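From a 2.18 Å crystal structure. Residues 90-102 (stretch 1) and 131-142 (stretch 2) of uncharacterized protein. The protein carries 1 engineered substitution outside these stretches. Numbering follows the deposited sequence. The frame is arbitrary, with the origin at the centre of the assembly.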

# COMPACT_ATOMS: atom_id res chain seq x y z
N ASN A 90 9.80 4.85 7.73
CA ASN A 90 9.46 4.07 6.54
C ASN A 90 8.89 2.71 6.98
O ASN A 90 9.24 2.20 8.04
CB ASN A 90 10.68 3.85 5.66
CG ASN A 90 11.19 5.12 5.02
OD1 ASN A 90 12.32 5.17 4.54
ND2 ASN A 90 10.36 6.17 5.01
N LEU A 91 8.02 2.15 6.14
CA LEU A 91 7.34 0.89 6.42
C LEU A 91 8.34 -0.26 6.53
O LEU A 91 9.20 -0.42 5.67
CB LEU A 91 6.37 0.56 5.28
CG LEU A 91 5.00 -0.08 5.52
CD1 LEU A 91 4.63 -0.91 4.29
CD2 LEU A 91 4.91 -0.90 6.79
N ARG A 92 8.19 -1.07 7.56
CA ARG A 92 9.10 -2.17 7.85
C ARG A 92 8.43 -3.53 7.59
O ARG A 92 9.01 -4.42 6.97
CB ARG A 92 9.51 -2.09 9.32
CG ARG A 92 10.96 -2.21 9.60
CD ARG A 92 11.57 -3.42 8.95
NE ARG A 92 12.62 -2.99 8.04
CZ ARG A 92 13.67 -2.26 8.41
NH1 ARG A 92 13.81 -1.90 9.68
NH2 ARG A 92 14.57 -1.90 7.51
N SER A 93 7.20 -3.69 8.09
CA SER A 93 6.46 -4.93 7.86
C SER A 93 4.95 -4.69 7.74
O SER A 93 4.40 -3.79 8.37
CB SER A 93 6.74 -5.94 8.99
OG SER A 93 6.37 -5.40 10.25
N ALA A 94 4.29 -5.50 6.93
CA ALA A 94 2.86 -5.31 6.69
C ALA A 94 2.19 -6.63 6.42
O ALA A 94 2.85 -7.62 6.08
CB ALA A 94 2.61 -4.36 5.51
N GLU A 95 0.87 -6.61 6.55
CA GLU A 95 0.02 -7.72 6.20
C GLU A 95 -1.01 -7.22 5.19
O GLU A 95 -1.45 -6.07 5.26
CB GLU A 95 -0.68 -8.25 7.44
CG GLU A 95 -1.30 -9.61 7.27
CD GLU A 95 -0.83 -10.60 8.31
OE1 GLU A 95 -0.39 -10.16 9.40
OE2 GLU A 95 -0.88 -11.82 8.04
N ILE A 96 -1.39 -8.08 4.25
CA ILE A 96 -2.30 -7.72 3.17
C ILE A 96 -3.62 -8.48 3.27
O ILE A 96 -3.64 -9.68 3.52
CB ILE A 96 -1.67 -8.06 1.79
CG1 ILE A 96 -0.43 -7.20 1.52
CG2 ILE A 96 -2.69 -7.91 0.67
CD1 ILE A 96 -0.70 -5.71 1.58
N LYS A 97 -4.73 -7.77 3.05
CA LYS A 97 -6.03 -8.41 2.84
C LYS A 97 -6.62 -7.91 1.53
O LYS A 97 -6.49 -6.74 1.19
CB LYS A 97 -7.01 -8.10 3.98
CG LYS A 97 -6.55 -8.59 5.35
CD LYS A 97 -7.69 -8.57 6.36
CE LYS A 97 -7.52 -9.67 7.40
NZ LYS A 97 -6.28 -9.56 8.24
N VAL A 98 -7.28 -8.81 0.79
CA VAL A 98 -8.02 -8.42 -0.41
C VAL A 98 -9.44 -8.94 -0.35
O VAL A 98 -9.74 -9.86 0.41
CB VAL A 98 -7.35 -8.98 -1.69
CG1 VAL A 98 -5.93 -8.46 -1.82
CG2 VAL A 98 -7.34 -10.50 -1.64
N ARG A 99 -10.31 -8.31 -1.13
CA ARG A 99 -11.68 -8.77 -1.31
C ARG A 99 -11.90 -8.96 -2.81
O ARG A 99 -11.63 -8.06 -3.61
CB ARG A 99 -12.67 -7.73 -0.75
CG ARG A 99 -14.08 -8.25 -0.52
CD ARG A 99 -15.01 -7.13 -0.05
NE ARG A 99 -14.92 -5.96 -0.93
CZ ARG A 99 -15.50 -5.87 -2.12
NH1 ARG A 99 -16.23 -6.88 -2.60
NH2 ARG A 99 -15.35 -4.76 -2.85
N LYS A 100 -12.37 -10.13 -3.20
CA LYS A 100 -12.60 -10.39 -4.61
C LYS A 100 -13.94 -9.80 -5.01
O LYS A 100 -14.85 -9.68 -4.18
CB LYS A 100 -12.49 -11.88 -4.91
CG LYS A 100 -11.06 -12.41 -4.71
CD LYS A 100 -11.01 -13.92 -4.51
CE LYS A 100 -10.62 -14.66 -5.79
NZ LYS A 100 -9.73 -15.83 -5.53
N GLU A 101 -14.06 -9.42 -6.28
CA GLU A 101 -15.29 -8.84 -6.81
C GLU A 101 -16.48 -9.76 -6.56
O GLU A 101 -16.39 -10.96 -6.74
CB GLU A 101 -15.16 -8.57 -8.30
CG GLU A 101 -16.42 -7.97 -8.92
CD GLU A 101 -16.18 -7.40 -10.30
OE1 GLU A 101 -15.71 -8.15 -11.19
OE2 GLU A 101 -16.45 -6.19 -10.50
N GLY A 102 -17.60 -9.18 -6.13
CA GLY A 102 -18.79 -9.95 -5.84
C GLY A 102 -18.78 -10.62 -4.48
O GLY A 102 -19.78 -11.20 -4.06
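Stretch 2 (131-142) PIPNVKEFRINC

The one salt bridge between the stretches joins Arg 99 to Glu 137, with Arg 99 NE 2.9 Å from Glu 137 OE1, which lies at the edge of the guanidinium; Arg 99 NH2 reaches the same oxygen at 3.3 Å. These residues also pair through the backbone, Arg 99 N donating to Glu 137 O (2.9 Å) and Glu 137 N to Arg 99 O (3.1 Å). The strand that carries Glu 137 runs antiparallel to strand 93-100, their N-to-C directions 152° apart. The ladder continues through Lys 97 and Arg 139 to Glu 95 and Asn 141, the N of each residue donating to the O of its partner at 2.7 to 2.9 Å.

Beyond Arg 99 a beta bulge shifts the register by one: Arg 99 O also accepts Lys 136 N (2.8 Å), and Lys 100 pairs with Val 135. Before it, Asn 134, in a left-handed conformation (59/36) where the chain turns a corner, accepts Glu 101 N through its O at 2.8 Å.

Ala 94, Ile 96 and Val 98 share the apolar face with Phe 138, Ile 140 and Cys 142. Ile 96 CD1 approaches Phe 138 CZ (3.3 Å) and Ile 140 CB (3.5 Å). Val 98 CG2 packs against Ile 132 CD1 (3.9 Å).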

# COMPACT_ATOMS: atom_id res chain seq x y z
N PRO A 131 -0.82 -15.28 -8.26
CA PRO A 131 -1.60 -14.04 -8.34
C PRO A 131 -3.05 -14.29 -7.91
O PRO A 131 -3.59 -15.38 -8.14
CB PRO A 131 -1.55 -13.70 -9.84
CG PRO A 131 -0.37 -14.47 -10.39
CD PRO A 131 -0.29 -15.71 -9.57
N ILE A 132 -3.68 -13.29 -7.29
CA ILE A 132 -5.06 -13.42 -6.86
C ILE A 132 -6.02 -12.79 -7.85
O ILE A 132 -6.05 -11.57 -8.00
CB ILE A 132 -5.30 -12.78 -5.49
CG1 ILE A 132 -4.32 -13.35 -4.45
CG2 ILE A 132 -6.76 -12.98 -5.06
CD1 ILE A 132 -4.37 -12.62 -3.11
N PRO A 133 -6.83 -13.61 -8.52
CA PRO A 133 -7.79 -13.15 -9.54
C PRO A 133 -8.93 -12.32 -8.97
O PRO A 133 -9.35 -12.55 -7.83
CB PRO A 133 -8.33 -14.45 -10.15
CG PRO A 133 -7.34 -15.52 -9.75
CD PRO A 133 -6.82 -15.08 -8.41
N ASN A 134 -9.41 -11.35 -9.75
CA ASN A 134 -10.60 -10.54 -9.41
C ASN A 134 -10.54 -9.73 -8.12
O ASN A 134 -11.54 -9.58 -7.42
CB ASN A 134 -11.88 -11.39 -9.41
CG ASN A 134 -11.97 -12.34 -10.61
OD1 ASN A 134 -11.77 -11.95 -11.76
ND2 ASN A 134 -12.30 -13.60 -10.33
N VAL A 135 -9.36 -9.21 -7.77
CA VAL A 135 -9.28 -8.37 -6.58
C VAL A 135 -10.02 -7.06 -6.83
O VAL A 135 -9.68 -6.31 -7.75
CB VAL A 135 -7.82 -8.09 -6.17
CG1 VAL A 135 -7.78 -7.00 -5.13
CG2 VAL A 135 -7.16 -9.38 -5.63
N LYS A 136 -11.06 -6.79 -6.04
CA LYS A 136 -11.83 -5.54 -6.18
C LYS A 136 -11.42 -4.52 -5.12
O LYS A 136 -11.48 -3.31 -5.36
CB LYS A 136 -13.34 -5.81 -6.10
CG LYS A 136 -14.25 -4.59 -6.35
CD LYS A 136 -13.92 -3.94 -7.68
CE LYS A 136 -15.05 -3.07 -8.20
NZ LYS A 136 -15.26 -1.79 -7.49
N GLU A 137 -11.00 -5.00 -3.96
CA GLU A 137 -10.55 -4.14 -2.87
C GLU A 137 -9.24 -4.68 -2.24
O GLU A 137 -9.08 -5.89 -2.07
CB GLU A 137 -11.66 -4.04 -1.81
CG GLU A 137 -11.55 -2.87 -0.87
CD GLU A 137 -12.86 -2.59 -0.13
OE1 GLU A 137 -13.82 -3.38 -0.31
OE2 GLU A 137 -12.91 -1.59 0.64
N PHE A 138 -8.32 -3.79 -1.90
CA PHE A 138 -7.01 -4.16 -1.37
C PHE A 138 -6.75 -3.34 -0.13
O PHE A 138 -6.92 -2.12 -0.14
CB PHE A 138 -5.93 -3.86 -2.43
CG PHE A 138 -4.50 -3.97 -1.94
CD1 PHE A 138 -3.91 -2.93 -1.25
CD2 PHE A 138 -3.72 -5.08 -2.26
CE1 PHE A 138 -2.58 -3.00 -0.84
CE2 PHE A 138 -2.40 -5.17 -1.85
CZ PHE A 138 -1.82 -4.12 -1.14
N ARG A 139 -6.35 -4.00 0.96
CA ARG A 139 -5.95 -3.30 2.18
C ARG A 139 -4.56 -3.73 2.63
O ARG A 139 -4.24 -4.92 2.63
CB ARG A 139 -6.94 -3.53 3.33
CG ARG A 139 -6.63 -2.66 4.58
CD ARG A 139 -7.83 -2.58 5.56
NE ARG A 139 -9.03 -2.06 4.91
CZ ARG A 139 -10.09 -1.58 5.56
NH1 ARG A 139 -10.10 -1.54 6.89
NH2 ARG A 139 -11.15 -1.14 4.89
N ILE A 140 -3.74 -2.76 3.03
CA ILE A 140 -2.48 -3.08 3.67
C ILE A 140 -2.46 -2.64 5.14
O ILE A 140 -2.51 -1.45 5.44
CB ILE A 140 -1.27 -2.52 2.87
CG1 ILE A 140 0.05 -2.86 3.55
CG2 ILE A 140 -1.40 -1.02 2.63
CD1 ILE A 140 1.29 -2.60 2.67
N ASN A 141 -2.42 -3.62 6.04
CA ASN A 141 -2.30 -3.35 7.48
C ASN A 141 -0.83 -3.26 7.86
O ASN A 141 -0.11 -4.27 7.82
CB ASN A 141 -3.00 -4.45 8.29
CG ASN A 141 -4.51 -4.43 8.11
OD1 ASN A 141 -5.14 -3.39 8.29
ND2 ASN A 141 -5.09 -5.58 7.75
N CYS A 142 -0.38 -2.05 8.21
CA CYS A 142 1.01 -1.78 8.50
C CYS A 142 1.31 -2.18 9.93
O CYS A 142 0.69 -1.67 10.86
CB CYS A 142 1.34 -0.30 8.25
SG CYS A 142 0.99 0.15 6.52